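Local coordinates for protein kinase (Staphylococcus aureus subsp. aureus Mu50, PDB 3PY9) that probably senses muropeptides through its extracellular PASTA region and signals by phosphorylating proteins on serine and threonine, at residues T216-V221 with R260-L265; V235-K240 with Y275-D280. All blocks are in the same frame, centred on the assembly; numbering follows the deposited sequence.

How the contacts relate
The C-terminal PASTA-like domain is a small beta sandwich of two facing sheets, and the two contacts each pair strands within one of them. From the N-terminal side, 216-221 comes first and 235-240 next. The chain then returns at 260-265, where contact 1 closes a loop of 38 residues, and reaches 275-280, where contact 2 closes one of 34. The two loops cross and neither nests in the other: of these four segments the first pairs with the third and the second with the fourth, alternating between the sheets. Contact 1 forms the two-stranded sheet and contact 2 part of the larger one. They lie about 12 Å apart, centre to centre, and their side chains pack together between the sheets.

Contact 1 (T216-V221 with R260-L265)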
ATOM      1  N   THR A 216      25.953  35.950 -24.429  1.00 65.34           N
ATOM      2  CA  THR A 216      24.842  35.833 -25.371  1.00 64.54           C
ATOM      3  C   THR A 216      25.301  35.387 -26.761  1.00 63.99           C
ATOM      4  O   THR A 216      26.153  36.032 -27.389  1.00 64.29           O
ATOM      5  CB  THR A 216      24.036  37.161 -25.472  1.00 64.55           C
ATOM      6  OG1 THR A 216      23.694  37.613 -24.159  1.00 64.36           O
ATOM      7  CG2 THR A 216      22.750  36.978 -26.284  1.00 64.87           C
ATOM      8  N   THR A 217      24.734  34.272 -27.216  1.00 62.64           N
ATOM      9  CA  THR A 217      24.925  33.777 -28.570  1.00 61.30           C
ATOM     10  C   THR A 217      23.575  33.504 -29.215  1.00 60.35           C
ATOM     11  O   THR A 217      22.644  33.017 -28.559  1.00 60.33           O
ATOM     12  CB  THR A 217      25.742  32.463 -28.614  1.00 61.37           C
ATOM     13  OG1 THR A 217      25.814  31.894 -27.302  1.00 61.27           O
ATOM     14  CG2 THR A 217      27.147  32.713 -29.129  1.00 61.36           C
ATOM     15  N   THR A 218      23.468  33.845 -30.495  1.00 58.87           N
ATOM     16  CA  THR A 218      22.404  33.314 -31.328  1.00 57.20           C
ATOM     17  C   THR A 218      23.054  32.260 -32.212  1.00 56.08           C
ATOM     18  O   THR A 218      23.895  32.569 -33.064  1.00 55.85           O
ATOM     19  CB  THR A 218      21.711  34.391 -32.170  1.00 57.24           C
ATOM     20  OG1 THR A 218      21.441  35.534 -31.354  1.00 57.53           O
ATOM     21  CG2 THR A 218      20.395  33.869 -32.705  1.00 57.16           C
ATOM     22  N   GLU A 219      22.695  31.007 -31.956  1.00 54.44           N
ATOM     23  CA  GLU A 219      23.133  29.902 -32.782  1.00 52.58           C
ATOM     24  C   GLU A 219      22.102  29.702 -33.881  1.00 51.62           C
ATOM     25  O   GLU A 219      20.900  29.781 -33.634  1.00 51.51           O
ATOM     26  CB  GLU A 219      23.283  28.636 -31.939  1.00 52.48           C
ATOM     27  CG  GLU A 219      24.462  28.677 -30.972  1.00 51.35           C
ATOM     28  CD  GLU A 219      25.823  28.447 -31.637  1.00 50.79           C
ATOM     29  OE1 GLU A 219      25.890  27.872 -32.748  1.00 50.55           O
ATOM     30  OE2 GLU A 219      26.841  28.829 -31.029  1.00 50.68           O
ATOM     31  N   SER A 220      22.579  29.476 -35.097  1.00 50.28           N
ATOM     32  CA  SER A 220      21.702  29.158 -36.213  1.00 48.97           C
ATOM     33  C   SER A 220      21.806  27.688 -36.592  1.00 47.58           C
ATOM     34  O   SER A 220      22.908  27.134 -36.663  1.00 46.94           O
ATOM     35  CB  SER A 220      22.033  30.029 -37.421  1.00 49.10           C
ATOM     36  OG  SER A 220      21.405  31.283 -37.297  1.00 49.75           O
ATOM     37  N   VAL A 221      20.652  27.069 -36.828  1.00 45.93           N
ATOM     38  CA  VAL A 221      20.588  25.700 -37.352  1.00 44.29           C
ATOM     39  C   VAL A 221      19.579  25.622 -38.507  1.00 42.91           C
ATOM     40  O   VAL A 221      18.468  26.155 -38.404  1.00 42.72           O
ATOM     41  CB  VAL A 221      20.267  24.638 -36.219  1.00 44.41           C
ATOM     42  CG1 VAL A 221      18.957  24.947 -35.520  1.00 44.99           C
ATOM     43  CG2 VAL A 221      20.251  23.232 -36.772  1.00 43.34           C
ATOM     44  N   ARG A 260      15.753  27.741 -41.589  1.00 43.12           N
ATOM     45  CA  ARG A 260      16.845  28.221 -40.759  1.00 45.17           C
ATOM     46  C   ARG A 260      16.209  28.727 -39.479  1.00 45.66           C
ATOM     47  O   ARG A 260      15.236  29.475 -39.510  1.00 45.94           O
ATOM     48  CB  ARG A 260      17.634  29.335 -41.481  1.00 45.78           C
ATOM     49  CG  ARG A 260      18.591  30.157 -40.608  1.00 47.55           C
ATOM     50  CD  ARG A 260      20.007  29.611 -40.642  1.00 54.53           C
ATOM     51  NE  ARG A 260      20.578  29.631 -41.994  1.00 59.47           N
ATOM     52  CZ  ARG A 260      21.811  29.220 -42.308  1.00 61.51           C
ATOM     53  NH1 ARG A 260      22.634  28.754 -41.368  1.00 61.52           N
ATOM     54  NH2 ARG A 260      22.221  29.272 -43.575  1.00 62.51           N
ATOM     55  N   ILE A 261      16.742  28.280 -38.354  1.00 46.83           N
ATOM     56  CA  ILE A 261      16.196  28.629 -37.047  1.00 48.00           C
ATOM     57  C   ILE A 261      17.311  29.159 -36.176  1.00 48.50           C
ATOM     58  O   ILE A 261      18.422  28.662 -36.223  1.00 48.35           O
ATOM     59  CB  ILE A 261      15.442  27.422 -36.409  1.00 47.97           C
ATOM     60  CG1 ILE A 261      13.933  27.646 -36.509  1.00 49.29           C
ATOM     61  CG2 ILE A 261      15.825  27.173 -34.949  1.00 48.19           C
ATOM     62  CD1 ILE A 261      13.368  27.410 -37.896  1.00 50.74           C
ATOM     63  N   ASP A 262      17.003  30.194 -35.409  1.00 49.77           N
ATOM     64  CA  ASP A 262      17.984  30.824 -34.543  1.00 50.58           C
ATOM     65  C   ASP A 262      17.669  30.471 -33.102  1.00 50.86           C
ATOM     66  O   ASP A 262      16.514  30.490 -32.689  1.00 50.53           O
ATOM     67  CB  ASP A 262      17.994  32.337 -34.758  1.00 50.76           C
ATOM     68  CG  ASP A 262      18.095  32.713 -36.222  1.00 51.35           C
ATOM     69  OD1 ASP A 262      18.923  32.140 -36.949  1.00 52.85           O
ATOM     70  OD2 ASP A 262      17.328  33.582 -36.658  1.00 53.84           O
ATOM     71  N   ILE A 263      18.701  30.118 -32.348  1.00 51.86           N
ATOM     72  CA  ILE A 263      18.497  29.689 -30.972  1.00 53.37           C
ATOM     73  C   ILE A 263      19.321  30.539 -30.002  1.00 54.47           C
ATOM     74  O   ILE A 263      20.526  30.331 -29.867  1.00 55.09           O
ATOM     75  CB  ILE A 263      18.787  28.186 -30.789  1.00 53.00           C
ATOM     76  CG1 ILE A 263      17.865  27.349 -31.681  1.00 52.63           C
ATOM     77  CG2 ILE A 263      18.569  27.796 -29.355  1.00 53.28           C
ATOM     78  CD1 ILE A 263      18.341  25.946 -31.904  1.00 51.85           C
ATOM     79  N   PRO A 264      18.677  31.530 -29.353  1.00 55.64           N
ATOM     80  CA  PRO A 264      19.390  32.352 -28.375  1.00 56.39           C
ATOM     81  C   PRO A 264      19.793  31.548 -27.131  1.00 57.21           C
ATOM     82  O   PRO A 264      18.947  30.867 -26.520  1.00 57.24           O
ATOM     83  CB  PRO A 264      18.368  33.440 -28.019  1.00 56.32           C
ATOM     84  CG  PRO A 264      17.042  32.824 -28.317  1.00 55.99           C
ATOM     85  CD  PRO A 264      17.269  31.953 -29.507  1.00 55.48           C
ATOM     86  N   LEU A 265      21.081  31.620 -26.782  1.00 57.99           N
ATOM     87  CA  LEU A 265      21.616  30.986 -25.568  1.00 58.79           C
ATOM     88  C   LEU A 265      22.351  31.996 -24.670  1.00 59.55           C
ATOM     89  O   LEU A 265      23.162  32.801 -25.153  1.00 59.66           O
ATOM     90  CB  LEU A 265      22.557  29.830 -25.928  1.00 58.51           C
ATOM     91  CG  LEU A 265      22.116  28.810 -26.981  1.00 57.91           C
ATOM     92  CD1 LEU A 265      23.305  28.027 -27.462  1.00 56.80           C
ATOM     93  CD2 LEU A 265      21.045  27.878 -26.439  1.00 58.24           C
TER
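The smaller sheet of the beta sandwich is an antiparallel ladder in which Thr-217, Glu-219 and Val-221 form hydrogen-bonded pairs with Leu-265, Ile-263 and Ile-261. Six backbone bonds tie these rungs. Their geometry is uneven at the middle one: Ile-263 N reaches Glu-219 O at 2.6 Å, whereas Glu-219 N stands above the carbonyl plane of Ile-263, 3.1 Å from its O. Thr-218, Ser-220 and Asp-262 share the outer face. There Ser-220 OG donates to Asp-262 OD1 over 2.6 Å, meeting the carboxylate on its anti side, 22° out of its plane. Thr-218 CG2, anti to its backbone N (OG1 at chi1 -45°), leans across to Asp-262 CB at 3.5 Å. Arg-260 passes its CD by Ser-220 CB at 3.8 Å and carries its guanidinium on to a salt bridge with Asp-222. On the inner face Val-221 CG1 touches Ile-263 CD1 at 3.8 Å, and the bent Glu-219 chain lays CG against Leu-265 CD1, its carboxylate leading away to a salt bridge with Lys-287. This inner face rests on the opposing sheet: Ile-263 on Tyr-275 and Val-237, Leu-265 on Ile-239 and Val-289 of strand 282-290.

Contact 2 (V235-K240 with Y275-D280); sequences VKVYIK and YIVKVD
Lys-278 runs past CE2 of Tyr-238, its diagonal neighbour on the outer face of the larger sheet, and shows how the methylenes of a long charged side chain can pack on an aromatic residue. Its CB sits 3.9 Å from Lys-236 O, the carbonyl that accepts the bond from its own backbone N. With CG anti to the carbonyl carbon (chi1 -57°), the chain starts toward the tyrosine, and CG meets Tyr-238 CE2 at 3.9 Å. CD comes to 3.8 Å from the same CE2, and CE follows at 4.0 Å. Three successive methylenes therefore share one ring carbon, the extended chain crossing the tyrosine at about a right angle. Ile-276 O lies at the ring's edge, near its plane, 3.9 Å from Tyr-238 CD2.

Beneath these side chains, Lys-236 with Lys-278 and Tyr-238 with Ile-276 form antiparallel hydrogen-bonded pairs, two bonds each, at 2.8 to 2.9 Å between backbone N and O. A water accepts from Lys-236 NZ and gives a weak bond to Lys-278 O.

The opposite face carries Val-235, Val-237, Val-277 and Val-279, all buried. Val-235 CG1 touches Val-277 CG1 at 3.7 Å, while its other methyl turns to Val-279 CG2; Val-237 and Val-277 stand side by side, pointing the same way. Beside them Tyr-275 CB packs by Ile-239 CG1, while CG, between the backbone N and the carbonyl carbon (chi1 68°), starts the ring away from 235-240.

Strand 251-255 flanks 235-240, with Phe-253 against Val-235 and Val-237, and strand 282-290 flanks 275-280. Over the valine face lies the smaller sheet, whose strand 217-223 sets Val-221 on Tyr-275 and Val-223 on Val-277 and Val-279.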
ATOM      1  N   VAL A 235       8.330  21.038 -34.879  1.00 33.76           N
ATOM      2  CA  VAL A 235       9.683  21.199 -34.394  1.00 34.80           C
ATOM      3  C   VAL A 235       9.601  21.597 -32.932  1.00 35.57           C
ATOM      4  O   VAL A 235       8.787  22.438 -32.560  1.00 34.97           O
ATOM      5  CB  VAL A 235      10.462  22.247 -35.215  1.00 34.50           C
ATOM      6  CG1 VAL A 235      11.903  22.360 -34.747  1.00 34.80           C
ATOM      7  CG2 VAL A 235      10.403  21.888 -36.679  1.00 33.54           C
ATOM      8  N   LYS A 236      10.432  20.958 -32.114  1.00 36.71           N
ATOM      9  CA  LYS A 236      10.568  21.318 -30.714  1.00 38.14           C
ATOM     10  C   LYS A 236      12.043  21.498 -30.406  1.00 38.95           C
ATOM     11  O   LYS A 236      12.868  20.602 -30.657  1.00 38.90           O
ATOM     12  CB  LYS A 236       9.933  20.256 -29.808  1.00 38.62           C
ATOM     13  CG  LYS A 236       8.413  20.241 -29.854  1.00 40.02           C
ATOM     14  CD  LYS A 236       7.831  19.219 -28.904  1.00 42.77           C
ATOM     15  CE  LYS A 236       6.424  18.826 -29.344  1.00 45.76           C
ATOM     16  NZ  LYS A 236       6.476  17.844 -30.481  1.00 49.27           N
ATOM     17  N   VAL A 237      12.357  22.678 -29.883  1.00 39.94           N
ATOM     18  CA  VAL A 237      13.701  23.079 -29.533  1.00 41.02           C
ATOM     19  C   VAL A 237      13.799  23.092 -28.004  1.00 42.43           C
ATOM     20  O   VAL A 237      13.004  23.751 -27.310  1.00 42.40           O
ATOM     21  CB  VAL A 237      14.029  24.473 -30.112  1.00 41.18           C
ATOM     22  CG1 VAL A 237      15.516  24.796 -29.967  1.00 40.82           C
ATOM     23  CG2 VAL A 237      13.606  24.565 -31.587  1.00 40.42           C
ATOM     24  N   TYR A 238      14.757  22.336 -27.482  1.00 43.43           N
ATOM     25  CA  TYR A 238      14.990  22.259 -26.038  1.00 44.75           C
ATOM     26  C   TYR A 238      16.351  22.857 -25.776  1.00 45.71           C
ATOM     27  O   TYR A 238      17.314  22.528 -26.464  1.00 45.79           O
ATOM     28  CB  TYR A 238      14.940  20.814 -25.523  1.00 44.12           C
ATOM     29  CG  TYR A 238      13.702  20.044 -25.917  1.00 44.28           C
ATOM     30  CD1 TYR A 238      12.643  19.873 -25.026  1.00 44.15           C
ATOM     31  CD2 TYR A 238      13.587  19.478 -27.194  1.00 44.72           C
ATOM     32  CE1 TYR A 238      11.494  19.149 -25.400  1.00 44.54           C
ATOM     33  CE2 TYR A 238      12.455  18.767 -27.577  1.00 43.03           C
ATOM     34  CZ  TYR A 238      11.410  18.600 -26.680  1.00 44.56           C
ATOM     35  OH  TYR A 238      10.295  17.877 -27.080  1.00 43.81           O
ATOM     36  N   ILE A 239      16.413  23.748 -24.792  1.00 47.31           N
ATOM     37  CA  ILE A 239      17.635  24.488 -24.466  1.00 48.71           C
ATOM     38  C   ILE A 239      18.066  24.197 -23.030  1.00 49.51           C
ATOM     39  O   ILE A 239      17.226  24.124 -22.139  1.00 50.24           O
ATOM     40  CB  ILE A 239      17.441  26.028 -24.703  1.00 48.51           C
ATOM     41  CG1 ILE A 239      17.711  26.385 -26.154  1.00 48.59           C
ATOM     42  CG2 ILE A 239      18.372  26.867 -23.872  1.00 48.52           C
ATOM     43  CD1 ILE A 239      16.514  26.234 -27.048  1.00 50.20           C
ATOM     44  N   LYS A 240      19.368  24.000 -22.828  1.00 50.71           N
ATOM     45  CA  LYS A 240      19.979  24.026 -21.488  1.00 51.75           C
ATOM     46  C   LYS A 240      20.959  25.189 -21.451  1.00 52.35           C
ATOM     47  O   LYS A 240      21.960  25.151 -22.154  1.00 52.58           O
ATOM     48  CB  LYS A 240      20.719  22.723 -21.179  1.00 51.41           C
ATOM     49  CG  LYS A 240      19.827  21.502 -21.063  1.00 52.17           C
ATOM     50  CD  LYS A 240      20.599  20.256 -20.614  1.00 52.22           C
ATOM     51  CE  LYS A 240      19.669  19.043 -20.570  1.00 53.08           C
ATOM     52  NZ  LYS A 240      20.389  17.736 -20.606  1.00 54.25           N
ATOM     53  N   TYR A 275      21.649  22.994 -27.121  1.00 41.82           N
ATOM     54  CA  TYR A 275      20.310  22.855 -27.686  1.00 39.80           C
ATOM     55  C   TYR A 275      20.095  21.504 -28.343  1.00 38.83           C
ATOM     56  O   TYR A 275      21.034  20.913 -28.903  1.00 39.01           O
ATOM     57  CB  TYR A 275      19.997  23.973 -28.674  1.00 39.54           C
ATOM     58  CG  TYR A 275      20.802  23.957 -29.953  1.00 38.68           C
ATOM     59  CD1 TYR A 275      21.855  24.845 -30.131  1.00 38.33           C
ATOM     60  CD2 TYR A 275      20.495  23.070 -31.003  1.00 37.17           C
ATOM     61  CE1 TYR A 275      22.597  24.856 -31.308  1.00 37.88           C
ATOM     62  CE2 TYR A 275      21.231  23.059 -32.171  1.00 36.69           C
ATOM     63  CZ  TYR A 275      22.281  23.966 -32.322  1.00 38.60           C
ATOM     64  OH  TYR A 275      23.031  23.989 -33.478  1.00 39.57           O
ATOM     65  N   ILE A 276      18.868  21.012 -28.242  1.00 37.13           N
ATOM     66  CA  ILE A 276      18.410  19.889 -29.039  1.00 35.99           C
ATOM     67  C   ILE A 276      17.246  20.383 -29.864  1.00 34.69           C
ATOM     68  O   ILE A 276      16.379  21.078 -29.349  1.00 34.35           O
ATOM     69  CB  ILE A 276      17.852  18.723 -28.188  1.00 36.16           C
ATOM     70  CG1 ILE A 276      18.738  18.422 -26.972  1.00 38.22           C
ATOM     71  CG2 ILE A 276      17.594  17.511 -29.057  1.00 34.89           C
ATOM     72  CD1 ILE A 276      19.870  17.501 -27.244  1.00 40.21           C
ATOM     73  N   VAL A 277      17.225  19.997 -31.136  1.00 33.61           N
ATOM     74  CA  VAL A 277      16.105  20.260 -32.028  1.00 31.90           C
ATOM     75  C   VAL A 277      15.554  18.918 -32.493  1.00 31.26           C
ATOM     76  O   VAL A 277      16.246  18.174 -33.191  1.00 30.82           O
ATOM     77  CB  VAL A 277      16.539  21.038 -33.286  1.00 31.44           C
ATOM     78  CG1 VAL A 277      15.351  21.247 -34.210  1.00 30.68           C
ATOM     79  CG2 VAL A 277      17.196  22.381 -32.936  1.00 31.75           C
ATOM     80  N   LYS A 278      14.306  18.642 -32.132  1.00 30.86           N
ATOM     81  CA  LYS A 278      13.564  17.465 -32.597  1.00 31.21           C
ATOM     82  C   LYS A 278      12.487  17.828 -33.620  1.00 31.35           C
ATOM     83  O   LYS A 278      11.942  18.938 -33.583  1.00 31.67           O
ATOM     84  CB  LYS A 278      12.905  16.759 -31.417  1.00 31.38           C
ATOM     85  CG  LYS A 278      13.879  16.344 -30.331  1.00 33.91           C
ATOM     86  CD  LYS A 278      13.176  15.489 -29.304  1.00 37.32           C
ATOM     87  CE  LYS A 278      14.083  15.128 -28.161  1.00 38.38           C
ATOM     88  NZ  LYS A 278      13.270  14.445 -27.126  1.00 38.78           N
ATOM     89  N   VAL A 279      12.199  16.890 -34.532  1.00 30.96           N
ATOM     90  CA  VAL A 279      11.204  17.068 -35.590  1.00 30.47           C
ATOM     91  C   VAL A 279      10.300  15.843 -35.564  1.00 31.42           C
ATOM     92  O   VAL A 279      10.760  14.714 -35.788  1.00 31.42           O
ATOM     93  CB  VAL A 279      11.851  17.271 -37.009  1.00 30.58           C
ATOM     94  CG1 VAL A 279      10.792  17.266 -38.084  1.00 27.60           C
ATOM     95  CG2 VAL A 279      12.677  18.588 -37.077  1.00 26.86           C
ATOM     96  N   ASP A 280       9.020  16.060 -35.270  1.00 31.69           N
ATOM     97  CA  ASP A 280       8.110  14.933 -34.992  1.00 32.55           C
ATOM     98  C   ASP A 280       8.702  13.881 -34.028  1.00 33.02           C
ATOM     99  O   ASP A 280       8.621  12.676 -34.285  1.00 33.50           O
ATOM    100  CB  ASP A 280       7.691  14.261 -36.300  1.00 31.89           C
ATOM    101  CG  ASP A 280       6.683  15.073 -37.075  1.00 32.45           C
ATOM    102  OD1 ASP A 280       6.036  15.973 -36.514  1.00 31.52           O
ATOM    103  OD2 ASP A 280       6.525  14.799 -38.262  1.00 35.74           O
TER
HETATM  104  O   HOH W   1       9.044  17.498 -32.394  1.00 42.90           O